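Protein-glutamine gamma-glutamyltransferase (Pseudomonas aeruginosa PAO1, PDB 6G49) displays transglutaminase activity in vitro, joining protein glutamine and lysine side chains, and is critical for viability, possibly through a function linked to the cell wall. Local coordinates at residues Ala203-Ala206 with Ala207-Arg211; Ala64-Arg68 with Glu69-Trp73; Leu121-Leu124 with Asp125-Thr129. One frame throughout, in Å; residues are numbered along the deposited sequence. Where two conformers were deposited one is given.

Contact 1: residues Ala203-Ala206 with Ala207-Arg211; sequences ALVA and ALLQR
Val205 and Leu209 lie side by side along one flank of helix 201-214 and point the same way. They are one helical turn apart. The touch is between methyl groups, Val205 CG1 to Leu209 CD1 at 4.0 Å. Val205 CG1 stands opposite its own backbone N (chi1 164°), which turns this branch to the side where Leu209 comes up. The foot of the leucine sits over the backbone of the turn before, with Leu209 CG 3.3 Å from Val205 O. That same oxygen accepts the amide of Leu209, N to O 2.9 Å, and the bond is close to linear at 166°. Three more bonds of the alpha-helical i to i+4 kind run beside it. Leu208 N meets Leu204 O at 2.9 Å. Ala207 N and Gln210 N reach Ala203 O and Ala206 O in the same way. Gln210 is exposed.

The helix is amphipathic. Val205, Leu208 and Leu209 all pack on Met250 of helix 243-256, whose first residue is Cys243, probably the catalytic nucleophile. Leu204 and Ala207 lean on Leu194 of helix 185-197. The flank with Val205 and Leu209 meets helix 243-256 through apolar atoms, and the peptide N-H and O groups named here are paired along the helix, so the contact is held by hydrophobic packing.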
loop_
_atom_site.group_PDB
_atom_site.type_symbol
_atom_site.label_atom_id
_atom_site.label_comp_id
_atom_site.label_asym_id
_atom_site.label_seq_id
_atom_site.Cartn_x
_atom_site.Cartn_y
_atom_site.Cartn_z
ATOM N N ALA A 203 -16.834 3.061 -10.205
ATOM C CA ALA A 203 -16.711 3.269 -11.615
ATOM C C ALA A 203 -15.526 4.166 -11.973
ATOM O O ALA A 203 -14.874 3.943 -13.044
ATOM C CB ALA A 203 -18.004 3.892 -12.148
ATOM N N LEU A 204 -15.258 5.210 -11.172
ATOM C CA LEU A 204 -14.163 6.070 -11.498
ATOM C C LEU A 204 -12.835 5.278 -11.328
ATOM O O LEU A 204 -11.914 5.379 -12.161
ATOM C CB LEU A 204 -14.224 7.298 -10.593
ATOM C CG LEU A 204 -13.388 8.479 -11.044
ATOM C CD1 LEU A 204 -13.929 9.791 -10.528
ATOM C CD2 LEU A 204 -11.908 8.343 -10.628
ATOM N N VAL A 205 -12.727 4.583 -10.202
ATOM C CA VAL A 205 -11.543 3.749 -9.913
ATOM C C VAL A 205 -11.335 2.769 -11.075
ATOM O O VAL A 205 -10.208 2.593 -11.584
ATOM C CB VAL A 205 -11.724 3.025 -8.580
ATOM C CG1 VAL A 205 -10.709 1.875 -8.437
ATOM C CG2 VAL A 205 -11.573 4.036 -7.455
ATOM N N ALA A 206 -12.399 2.095 -11.507
ATOM C CA ALA A 206 -12.264 1.145 -12.664
ATOM C C ALA A 206 -11.766 1.838 -13.927
ATOM O O ALA A 206 -10.919 1.286 -14.630
ATOM C CB ALA A 206 -13.580 0.426 -12.900
ATOM N N ALA A 207 -12.243 3.050 -14.220
ATOM C CA ALA A 207 -11.841 3.756 -15.407
ATOM C C ALA A 207 -10.346 4.117 -15.319
ATOM O O ALA A 207 -9.577 4.029 -16.320
ATOM C CB ALA A 207 -12.710 4.980 -15.611
ATOM N N LEU A 208 -9.898 4.509 -14.104
ATOM C CA LEU A 208 -8.523 4.817 -13.937
ATOM C C LEU A 208 -7.644 3.562 -14.096
ATOM O O LEU A 208 -6.569 3.633 -14.733
ATOM C CB LEU A 208 -8.381 5.483 -12.558
ATOM C CG LEU A 208 -7.042 6.065 -12.187
ATOM C CD1 LEU A 208 -6.438 6.932 -13.267
ATOM C CD2 LEU A 208 -7.173 6.883 -10.891
ATOM N N LEU A 209 -8.060 2.429 -13.509
ATOM C CA LEU A 209 -7.308 1.174 -13.650
ATOM C C LEU A 209 -7.213 0.809 -15.139
ATOM O O LEU A 209 -6.192 0.304 -15.632
ATOM C CB LEU A 209 -7.998 0.092 -12.845
ATOM C CG LEU A 209 -7.847 0.233 -11.343
ATOM C CD1 LEU A 209 -8.710 -0.839 -10.677
ATOM C CD2 LEU A 209 -6.370 0.142 -10.946
ATOM N N GLN A 210 -8.280 1.096 -15.890
ATOM C CA GLN A 210 -8.306 0.780 -17.302
ATOM C C GLN A 210 -7.245 1.573 -18.069
ATOM O O GLN A 210 -6.664 1.096 -19.080
ATOM C CB GLN A 210 -9.708 1.046 -17.863
ATOM C CG GLN A 210 -10.645 -0.143 -17.736
ATOM C CD GLN A 210 -11.883 0.173 -18.537
ATOM O OE1 GLN A 210 -12.036 -0.253 -19.689
ATOM N NE2 GLN A 210 -12.718 1.025 -17.973
ATOM N N ARG A 211 -6.944 2.798 -17.641
ATOM C CA ARG A 211 -5.929 3.589 -18.329
ATOM C C ARG A 211 -4.561 2.902 -18.207
ATOM O O ARG A 211 -3.742 2.855 -19.140
ATOM C CB ARG A 211 -5.840 5.031 -17.815
ATOM C CG ARG A 211 -7.045 5.880 -18.162
ATOM C CD ARG A 211 -6.823 7.243 -17.546
ATOM N NE ARG A 211 -5.668 7.942 -18.094
ATOM C CZ ARG A 211 -5.739 8.748 -19.152
ATOM N NH1 ARG A 211 -6.901 8.936 -19.762
ATOM N NH2 ARG A 211 -4.653 9.333 -19.595
#

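Contact 2: residues Ala64-Arg68 with Glu69-Trp73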
loop_
_atom_site.group_PDB
_atom_site.type_symbol
_atom_site.label_atom_id
_atom_site.label_comp_id
_atom_site.label_asym_id
_atom_site.label_seq_id
_atom_site.Cartn_x
_atom_site.Cartn_y
_atom_site.Cartn_z
ATOM N N ALA A 64 -3.102 -23.574 5.332
ATOM C CA ALA A 64 -2.544 -23.528 3.996
ATOM C C ALA A 64 -2.096 -22.084 3.718
ATOM O O ALA A 64 -2.659 -21.122 4.276
ATOM C CB ALA A 64 -3.561 -23.989 2.978
ATOM N N LEU A 65 -1.049 -21.965 2.908
ATOM C CA LEU A 65 -0.566 -20.680 2.499
ATOM C C LEU A 65 -1.671 -20.026 1.671
ATOM O O LEU A 65 -2.160 -20.655 0.734
ATOM C CB LEU A 65 0.683 -20.922 1.653
ATOM C CG LEU A 65 1.456 -19.675 1.251
ATOM C CD1 LEU A 65 2.019 -18.992 2.487
ATOM C CD2 LEU A 65 2.566 -20.026 0.277
ATOM N N PRO A 66 -2.100 -18.765 1.920
ATOM C CA PRO A 66 -3.029 -18.124 0.997
ATOM C C PRO A 66 -2.404 -17.979 -0.385
ATOM O O PRO A 66 -1.179 -18.019 -0.547
ATOM C CB PRO A 66 -3.252 -16.735 1.585
ATOM C CG PRO A 66 -2.921 -16.905 3.043
ATOM C CD PRO A 66 -1.799 -17.915 3.080
ATOM N N PRO A 67 -3.225 -17.822 -1.438
ATOM C CA PRO A 67 -2.707 -17.514 -2.767
ATOM C C PRO A 67 -1.854 -16.222 -2.764
ATOM O O PRO A 67 -2.162 -15.293 -2.012
ATOM C CB PRO A 67 -3.971 -17.246 -3.596
ATOM C CG PRO A 67 -5.119 -17.822 -2.809
ATOM C CD PRO A 67 -4.692 -17.821 -1.357
ATOM N N ARG A 68 -0.883 -16.152 -3.657
ATOM C CA ARG A 68 0.077 -15.062 -3.650
ATOM C C ARG A 68 -0.604 -13.714 -3.784
ATOM O O ARG A 68 -0.146 -12.722 -3.220
ATOM C CB ARG A 68 0.987 -15.087 -4.871
ATOM C CG ARG A 68 2.096 -16.089 -4.755
ATOM C CD ARG A 68 2.991 -15.851 -5.943
ATOM N NE ARG A 68 4.246 -16.498 -5.666
ATOM C CZ ARG A 68 5.156 -16.010 -4.830
ATOM N NH1 ARG A 68 5.040 -14.776 -4.364
ATOM N NH2 ARG A 68 6.166 -16.781 -4.454
ATOM N N GLU A 69 -1.736 -13.707 -4.500
ATOM C CA GLU A 69 -2.453 -12.491 -4.845
ATOM C C GLU A 69 -3.012 -11.847 -3.590
ATOM O O GLU A 69 -3.376 -10.718 -3.643
ATOM C CB GLU A 69 -3.639 -12.799 -5.785
ATOM C CG GLU A 69 -3.231 -13.710 -6.912
ATOM C CD GLU A 69 -3.335 -15.198 -6.603
ATOM O OE1 GLU A 69 -2.273 -15.827 -6.447
ATOM O OE2 GLU A 69 -4.478 -15.710 -6.494
ATOM N N GLN A 70 -3.132 -12.606 -2.500
ATOM C CA GLN A 70 -3.661 -12.107 -1.286
ATOM C C GLN A 70 -2.555 -11.632 -0.317
ATOM O O GLN A 70 -2.907 -11.172 0.756
ATOM C CB GLN A 70 -4.446 -13.217 -0.579
ATOM C CG GLN A 70 -5.739 -13.520 -1.341
ATOM C CD GLN A 70 -6.539 -14.686 -0.803
ATOM O OE1 GLN A 70 -6.457 -15.064 0.369
ATOM N NE2 GLN A 70 -7.341 -15.256 -1.688
ATOM N N LEU A 71 -1.269 -11.859 -0.634
ATOM C CA LEU A 71 -0.195 -11.640 0.306
ATOM C C LEU A 71 0.279 -10.181 0.231
ATOM O O LEU A 71 1.393 -9.857 -0.195
ATOM C CB LEU A 71 0.934 -12.604 0.018
ATOM C CG LEU A 71 0.561 -14.075 0.188
ATOM C CD1 LEU A 71 1.771 -14.915 -0.072
ATOM C CD2 LEU A 71 0.003 -14.345 1.574
ATOM N N TYR A 72 -0.625 -9.299 0.614
ATOM C CA TYR A 72 -0.338 -7.871 0.795
ATOM C C TYR A 72 -0.060 -7.592 2.260
ATOM O O TYR A 72 -0.969 -7.476 3.080
ATOM C CB TYR A 72 -1.495 -7.006 0.277
ATOM C CG TYR A 72 -1.518 -6.923 -1.226
ATOM C CD1 TYR A 72 -2.061 -7.929 -1.994
ATOM C CD2 TYR A 72 -1.055 -5.796 -1.890
ATOM C CE1 TYR A 72 -2.063 -7.850 -3.364
ATOM C CE2 TYR A 72 -1.075 -5.689 -3.277
ATOM C CZ TYR A 72 -1.601 -6.734 -4.017
ATOM O OH TYR A 72 -1.642 -6.607 -5.367
ATOM N N TRP A 73 1.224 -7.472 2.568
ATOM C CA TRP A 73 1.748 -7.227 3.897
ATOM C C TRP A 73 1.781 -5.727 4.193
ATOM O O TRP A 73 2.735 -5.063 3.762
ATOM C CB TRP A 73 3.122 -7.866 4.110
ATOM C CG TRP A 73 3.221 -9.295 3.696
ATOM C CD1 TRP A 73 3.732 -9.763 2.531
ATOM C CD2 TRP A 73 2.747 -10.454 4.417
ATOM N NE1 TRP A 73 3.605 -11.133 2.468
ATOM C CE2 TRP A 73 3.019 -11.563 3.613
ATOM C CE3 TRP A 73 2.129 -10.617 5.654
ATOM C CZ2 TRP A 73 2.671 -12.859 4.010
ATOM C CZ3 TRP A 73 1.790 -11.894 6.051
ATOM C CH2 TRP A 73 2.096 -12.968 5.236
#
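Residues 67-71 wind through a short 3-10 turn that leads into strand 72-81. Pro67 O accepts Gln70 N at 2.9 Å, and Arg68 O accepts Leu71 N at 2.9 Å. Both are i to i+3 bonds. In each the donor stands above the plane of the carbonyl, 59° out of it at Arg68 O, as goes with the tight 3-10 winding. Pro67 is flanked by two polar side chains. The side chain of Gln70 crosses that of Pro67 at a slant, and its amide reaches the CG and CD edge, NE2 of Gln70 3.6 Å from CG of Pro67. The carboxylate of Glu69 comes to the neighbouring ring carbon, OE2 of Glu69 3.3 Å from Pro67 CB. Glu69 folds back this far because its chain bends at chi2 (88°).

Leu71 ends the turn and is the centre of an inverse gamma turn, in which Tyr72 N makes a weak bond to Gln70 O. Beyond it strand 72-81 pairs with strand 267-268, and Tyr72 OH is hydrogen-bonded to Asp303, probably an active-site residue, so the strand that the turn leads into borders the probable catalytic site.

The apolar side of the contact is made by Leu71. Its side chain crosses that of Pro66 at about a right angle, with CD2 of Leu71 4.0 Å from CB of Pro66. Both residues are buried, Pro66 against Phe61 and Leu71 against Leu279. Leu71 CG also lies 3.7 Å from Pro67 O. Arg68 sends its extended chain from the turn to Gly270, where NH2 is hydrogen-bonded to the backbone O.

Contact 3: residues Leu121-Leu124 with Asp125-Thr129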
loop_
_atom_site.group_PDB
_atom_site.type_symbol
_atom_site.label_atom_id
_atom_site.label_comp_id
_atom_site.label_asym_id
_atom_site.label_seq_id
_atom_site.Cartn_x
_atom_site.Cartn_y
_atom_site.Cartn_z
ATOM N N LEU A 121 4.814 -3.123 12.579
ATOM C CA LEU A 121 4.822 -4.568 12.372
ATOM C C LEU A 121 4.088 -4.847 11.063
ATOM O O LEU A 121 3.052 -4.231 10.727
ATOM C CB LEU A 121 4.130 -5.260 13.541
ATOM C CG LEU A 121 4.753 -5.077 14.926
ATOM C CD1 LEU A 121 4.210 -6.122 15.886
ATOM C CD2 LEU A 121 6.247 -5.060 14.913
ATOM N N PHE A 122 4.614 -5.803 10.320
ATOM C CA PHE A 122 4.038 -6.161 9.041
ATOM C C PHE A 122 2.919 -7.186 9.235
ATOM O O PHE A 122 3.094 -8.167 9.987
ATOM C CB PHE A 122 5.120 -6.736 8.136
ATOM C CG PHE A 122 6.386 -5.938 8.094
ATOM C CD1 PHE A 122 6.349 -4.594 7.768
ATOM C CD2 PHE A 122 7.602 -6.488 8.481
ATOM C CE1 PHE A 122 7.489 -3.832 7.832
ATOM C CE2 PHE A 122 8.754 -5.734 8.406
ATOM C CZ PHE A 122 8.700 -4.405 8.070
ATOM N N ALA A 123 1.797 -7.027 8.543
ATOM C CA ALA A 123 0.707 -7.979 8.676
ATOM C C ALA A 123 -0.300 -7.760 7.565
ATOM O O ALA A 123 -0.499 -6.616 7.113
ATOM C CB ALA A 123 0.013 -7.802 10.013
ATOM N N LEU A 124 -1.031 -8.818 7.214
ATOM C CA LEU A 124 -2.185 -8.687 6.315
ATOM C C LEU A 124 -3.282 -7.892 7.028
ATOM O O LEU A 124 -3.566 -8.045 8.215
ATOM C CB LEU A 124 -2.743 -10.066 5.957
ATOM C CG LEU A 124 -1.772 -11.097 5.405
ATOM C CD1 LEU A 124 -2.502 -12.417 5.259
ATOM C CD2 LEU A 124 -1.165 -10.684 4.049
ATOM N N ASP A 125 -3.908 -6.985 6.270
ATOM C CA ASP A 125 -5.033 -6.197 6.790
ATOM C C ASP A 125 -6.218 -7.149 7.035
ATOM O O ASP A 125 -6.333 -8.166 6.380
ATOM C CB ASP A 125 -5.378 -5.096 5.765
ATOM C CG ASP A 125 -6.098 -3.873 6.294
ATOM O OD1 ASP A 125 -5.810 -3.458 7.410
ATOM O OD2 ASP A 125 -6.924 -3.313 5.524
ATOM N N VAL A 126 -7.091 -6.862 8.045
ATOM C CA VAL A 126 -6.896 -6.016 9.185
ATOM C C VAL A 126 -6.323 -6.920 10.289
ATOM O O VAL A 126 -6.907 -7.991 10.583
ATOM C CB VAL A 126 -8.214 -5.386 9.654
ATOM C CG1 VAL A 126 -8.061 -4.725 11.002
ATOM C CG2 VAL A 126 -8.716 -4.376 8.633
ATOM N N ALA A 127 -5.247 -6.470 10.910
ATOM C CA ALA A 127 -4.475 -7.315 11.802
ATOM C C ALA A 127 -4.740 -7.001 13.269
ATOM O O ALA A 127 -4.946 -5.867 13.699
ATOM C CB ALA A 127 -2.996 -7.175 11.555
ATOM N N GLN A 128 -4.614 -8.086 14.068
ATOM C CA GLN A 128 -4.480 -8.063 15.526
ATOM C C GLN A 128 -3.260 -8.916 15.921
ATOM O O GLN A 128 -2.981 -9.901 15.217
ATOM C CB GLN A 128 -5.731 -8.652 16.194
ATOM C CG GLN A 128 -7.009 -7.985 15.749
ATOM C CD GLN A 128 -7.251 -6.672 16.430
ATOM O OE1 GLN A 128 -8.045 -6.638 17.371
ATOM N NE2 GLN A 128 -6.615 -5.587 15.941
ATOM N N THR A 129 -2.515 -8.534 16.965
ATOM C CA THR A 129 -1.330 -9.297 17.350
ATOM C C THR A 129 -1.416 -9.562 18.848
ATOM O O THR A 129 -2.242 -8.979 19.555
ATOM C CB THR A 129 0.011 -8.603 17.052
ATOM O OG1 THR A 129 0.284 -7.630 18.058
ATOM C CG2 THR A 129 0.015 -7.963 15.672
#
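The bend between strand 120-124 and strand 127-129 is a tight connection from one antiparallel sheet to another, and two alanines meet on its inner side. Ala123 CB and Ala127 CB are 3.4 Å apart, closer than two methyl groups usually come. Both CB atoms point across the bend at each other, and the alpha carbons of the two residues lie 6.1 Å apart. Ala127 CB also touches the backbone of the first arm, 3.5 Å from Leu124 O. One methyl group thus meets both a methyl carbon and a carbonyl oxygen of the other arm.

The turning is done at Asp125 and Val126. The cis peptide before Val126 lies in the bend, and the chain returns so that Ala127 CB faces Ala123 CB. CG of Leu124 lies opposite its carbonyl carbon (chi1 -53°), which turns the end of this side chain away from the second arm. The side chain then rests on Leu107, while in one of its two conformers the carboxylate of Asp125 forms a salt bridge with Arg164. In the second arm Gln128 NE2 bonds to Ala127 O at 2.8 Å, with an almost straight N-H line of 175°. The acceptor lies in the plane of the Gln128 amide.

Two backbone atoms of Leu124 are bonded to side chains elsewhere: O to Ser158 OG and N to Tyr109 OH. Ala123 and Ala127 both pack on Leu142 of strand 142-144, Val156 and Ser158 of strand 152-158 meet Ala123 and Ala127 respectively, and strand 127-129 pairs with strand 152-158 at the border of the six-stranded sheet.

In the fold
Along the chain contact 2 comes first, contact 3 next and contact 1 last. Contacts 2 and 3 belong to the TgpA N-terminal domain, with centres about 13 Å apart. They touch where Leu124 CD2 packs 3.4 Å from Tyr72 O. Strands 72-81 and 120-124 are antiparallel neighbours in the ten-stranded sheet, which also holds strand 286-294 with His287. Contact 1 is on helix 201-214 in the transglutaminase-like part. Its centre lies about 24 Å from that of contact 2 and about 28 Å from that of contact 3, across the chain's centre from the latter. Contacts 1 and 2 approach the region of Asp303 from different parts of the periplasmic domain, while contact 3 links its two sheets.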